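Local coordinates for protein CAIP (Helicobacter cinaedi, PDB 5LBH) that probably oxidises and stores iron as a dodecameric Dps-like mini-ferritin, and promotes the differentiation of macrophages into foam cells in atherosclerotic inflammation, at residues E109-A114 with Y125-V130. Residues are numbered along the deposited sequence; the frame is centred on the assembly and turned at random.
Sequences ELSAQA and YADDKV
Ser111 and Ala126 bring the backbones closest, with their CA atoms 5.5 Å apart, where helices 89-116 and 120-144 run nearly antiparallel. The N-to-C directions of the short segments differ by 155°, and their axes come within 8.7 Å. Small side chains allow this closeness: Ala126 directs its CB at the facing helix, where it touches Ser111 CB at 4.0 Å and the CD2 branch of Leu110 at 3.7 Å. The side chain of Leu110 also touches Leu8 of helix 4-28, so the methyl contact belongs to the interior of the ferritin-like four-helix bundle. Beside this apolar patch lies a polar one. Asp127 has CG anti to its own carbonyl carbon (chi1 -67°), a turn that brings the carboxylate across to Ser111, whose OG donates a hydrogen bond to Asp127 OD2; the modelled 2.5 Å is very short and, at this resolution, doubtful as an exact length. NZ of Lys120 of a neighbouring subunit is also hydrogen-bonded to Ser111 OG, and its side chain packs on Asp127. With OG donating to the carboxylate and accepting from NZ, the buried hydroxyl relays between opposite charges across the subunit boundary, and the lysine probably helps to stabilise the negative charge of Asp127.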
ATOM      1  N   GLU A 109     -40.840  -0.556  -2.249  1.00 32.92           N
ATOM      2  CA  GLU A 109     -41.816  -0.279  -3.286  1.00 34.93           C
ATOM      3  C   GLU A 109     -41.132   0.047  -4.612  1.00 35.47           C
ATOM      4  O   GLU A 109     -41.632  -0.331  -5.672  1.00 34.41           O
ATOM      5  CB  GLU A 109     -42.761   0.830  -2.829  1.00 35.04           C
ATOM      6  CG  GLU A 109     -43.892   1.109  -3.825  1.00 45.61           C
ATOM      7  CD  GLU A 109     -44.728  -0.156  -4.179  1.00 55.27           C
ATOM      8  OE1 GLU A 109     -44.831  -1.076  -3.321  1.00 54.05           O
ATOM      9  OE2 GLU A 109     -45.261  -0.214  -5.318  1.00 50.69           O
ATOM     10  N   LEU A 110     -39.963   0.686  -4.570  1.00 35.28           N
ATOM     11  CA  LEU A 110     -39.180   0.887  -5.787  1.00 33.66           C
ATOM     12  C   LEU A 110     -38.826  -0.436  -6.453  1.00 33.85           C
ATOM     13  O   LEU A 110     -38.892  -0.558  -7.681  1.00 34.89           O
ATOM     14  CB  LEU A 110     -37.903   1.667  -5.464  1.00 34.52           C
ATOM     15  CG  LEU A 110     -36.850   1.826  -6.572  1.00 35.57           C
ATOM     16  CD1 LEU A 110     -37.401   2.541  -7.783  1.00 30.22           C
ATOM     17  CD2 LEU A 110     -35.604   2.531  -6.053  1.00 32.74           C
ATOM     18  N   SER A 111     -38.421  -1.431  -5.668  1.00 33.84           N
ATOM     19  CA  SER A 111     -38.053  -2.720  -6.252  1.00 39.10           C
ATOM     20  C   SER A 111     -39.263  -3.397  -6.912  1.00 36.47           C
ATOM     21  O   SER A 111     -39.170  -3.913  -8.033  1.00 35.19           O
ATOM     22  CB  SER A 111     -37.423  -3.609  -5.176  1.00 33.92           C
ATOM     23  OG  SER A 111     -36.988  -4.835  -5.726  1.00 37.09           O
ATOM     24  N   ALA A 112     -40.406  -3.403  -6.226  1.00 32.26           N
ATOM     25  CA  ALA A 112     -41.611  -4.009  -6.782  1.00 36.91           C
ATOM     26  C   ALA A 112     -42.047  -3.314  -8.064  1.00 34.60           C
ATOM     27  O   ALA A 112     -42.396  -3.974  -9.048  1.00 35.71           O
ATOM     28  CB  ALA A 112     -42.748  -3.961  -5.765  1.00 28.22           C
ATOM     29  N   GLN A 113     -42.028  -1.983  -8.072  1.00 30.63           N
ATOM     30  CA  GLN A 113     -42.477  -1.249  -9.247  1.00 30.94           C
ATOM     31  C   GLN A 113     -41.513  -1.451 -10.403  1.00 35.33           C
ATOM     32  O   GLN A 113     -41.936  -1.665 -11.545  1.00 39.94           O
ATOM     33  CB  GLN A 113     -42.585   0.243  -8.932  1.00 27.74           C
ATOM     34  CG  GLN A 113     -43.790   0.623  -8.094  1.00 35.81           C
ATOM     35  CD  GLN A 113     -45.106   0.464  -8.837  1.00 41.24           C
ATOM     36  OE1 GLN A 113     -45.140   0.397 -10.075  1.00 34.25           O
ATOM     37  NE2 GLN A 113     -46.199   0.386  -8.080  1.00 36.38           N
ATOM     38  N   ALA A 114     -40.209  -1.417 -10.119  1.00 35.15           N
ATOM     39  CA  ALA A 114     -39.217  -1.574 -11.174  1.00 35.86           C
ATOM     40  C   ALA A 114     -39.274  -2.975 -11.786  1.00 37.00           C
ATOM     41  O   ALA A 114     -39.125  -3.128 -13.009  1.00 37.84           O
ATOM     42  CB  ALA A 114     -37.820  -1.238 -10.637  1.00 28.86           C
ATOM     43  N   TYR A 125     -30.422  -2.509  -7.623  1.00 34.48           N
ATOM     44  CA  TYR A 125     -29.949  -1.437  -6.758  1.00 37.90           C
ATOM     45  C   TYR A 125     -30.866  -1.247  -5.551  1.00 38.52           C
ATOM     46  O   TYR A 125     -30.390  -1.099  -4.420  1.00 35.86           O
ATOM     47  CB  TYR A 125     -29.833  -0.130  -7.551  1.00 37.80           C
ATOM     48  CG  TYR A 125     -29.501   1.036  -6.660  1.00 37.25           C
ATOM     49  CD1 TYR A 125     -28.199   1.254  -6.239  1.00 42.15           C
ATOM     50  CD2 TYR A 125     -30.489   1.903  -6.213  1.00 38.43           C
ATOM     51  CE1 TYR A 125     -27.873   2.303  -5.399  1.00 39.27           C
ATOM     52  CE2 TYR A 125     -30.173   2.969  -5.371  1.00 42.03           C
ATOM     53  CZ  TYR A 125     -28.856   3.158  -4.965  1.00 44.48           C
ATOM     54  OH  TYR A 125     -28.508   4.200  -4.128  1.00 40.74           O
ATOM     55  N   ALA A 126     -32.186  -1.241  -5.765  1.00 37.42           N
ATOM     56  CA  ALA A 126     -33.073  -1.068  -4.617  1.00 37.27           C
ATOM     57  C   ALA A 126     -32.973  -2.257  -3.663  1.00 35.76           C
ATOM     58  O   ALA A 126     -32.939  -2.075  -2.441  1.00 36.59           O
ATOM     59  CB  ALA A 126     -34.514  -0.851  -5.077  1.00 32.85           C
ATOM     60  N   ASP A 127     -32.899  -3.481  -4.198  1.00 34.03           N
ATOM     61  CA  ASP A 127     -32.790  -4.643  -3.322  1.00 33.83           C
ATOM     62  C   ASP A 127     -31.502  -4.612  -2.521  1.00 35.49           C
ATOM     63  O   ASP A 127     -31.486  -5.023  -1.354  1.00 36.40           O
ATOM     64  CB  ASP A 127     -32.880  -5.938  -4.120  1.00 39.26           C
ATOM     65  CG  ASP A 127     -34.257  -6.152  -4.740  1.00 44.36           C
ATOM     66  OD1 ASP A 127     -34.345  -6.827  -5.801  1.00 45.59           O
ATOM     67  OD2 ASP A 127     -35.250  -5.669  -4.147  1.00 43.02           O
ATOM     68  N   ASP A 128     -30.424  -4.083  -3.099  1.00 32.94           N
ATOM     69  CA  ASP A 128     -29.194  -3.954  -2.327  1.00 34.69           C
ATOM     70  C   ASP A 128     -29.402  -2.990  -1.160  1.00 36.30           C
ATOM     71  O   ASP A 128     -28.992  -3.282  -0.030  1.00 31.31           O
ATOM     72  CB  ASP A 128     -28.043  -3.511  -3.239  1.00 34.48           C
ATOM     73  CG  ASP A 128     -26.722  -3.328  -2.491  1.00 56.10           C
ATOM     74  OD1 ASP A 128     -26.095  -2.246  -2.616  1.00 61.04           O
ATOM     75  OD2 ASP A 128     -26.276  -4.278  -1.800  1.00 69.45           O
ATOM     76  N   LYS A 129     -30.090  -1.862  -1.397  1.00 33.95           N
ATOM     77  CA  LYS A 129     -30.369  -0.947  -0.291  1.00 33.21           C
ATOM     78  C   LYS A 129     -31.384  -1.527   0.689  1.00 32.19           C
ATOM     79  O   LYS A 129     -31.285  -1.271   1.895  1.00 32.30           O
ATOM     80  CB  LYS A 129     -30.834   0.421  -0.799  1.00 33.36           C
ATOM     81  CG  LYS A 129     -29.847   1.033  -1.768  1.00 37.77           C
ATOM     82  CD  LYS A 129     -28.515   1.279  -1.098  1.00 38.90           C
ATOM     83  CE  LYS A 129     -27.410   1.176  -2.117  1.00 46.82           C
ATOM     84  NZ  LYS A 129     -26.078   1.438  -1.519  1.00 54.69           N
ATOM     85  N   VAL A 130     -32.342  -2.326   0.213  1.00 31.65           N
ATOM     86  CA  VAL A 130     -33.267  -2.982   1.135  1.00 29.28           C
ATOM     87  C   VAL A 130     -32.496  -3.882   2.102  1.00 34.05           C
ATOM     88  O   VAL A 130     -32.767  -3.887   3.310  1.00 29.16           O
ATOM     89  CB  VAL A 130     -34.346  -3.767   0.353  1.00 29.19           C
ATOM     90  CG1 VAL A 130     -35.128  -4.691   1.276  1.00 23.23           C
ATOM     91  CG2 VAL A 130     -35.309  -2.820  -0.346  1.00 31.30           C
TER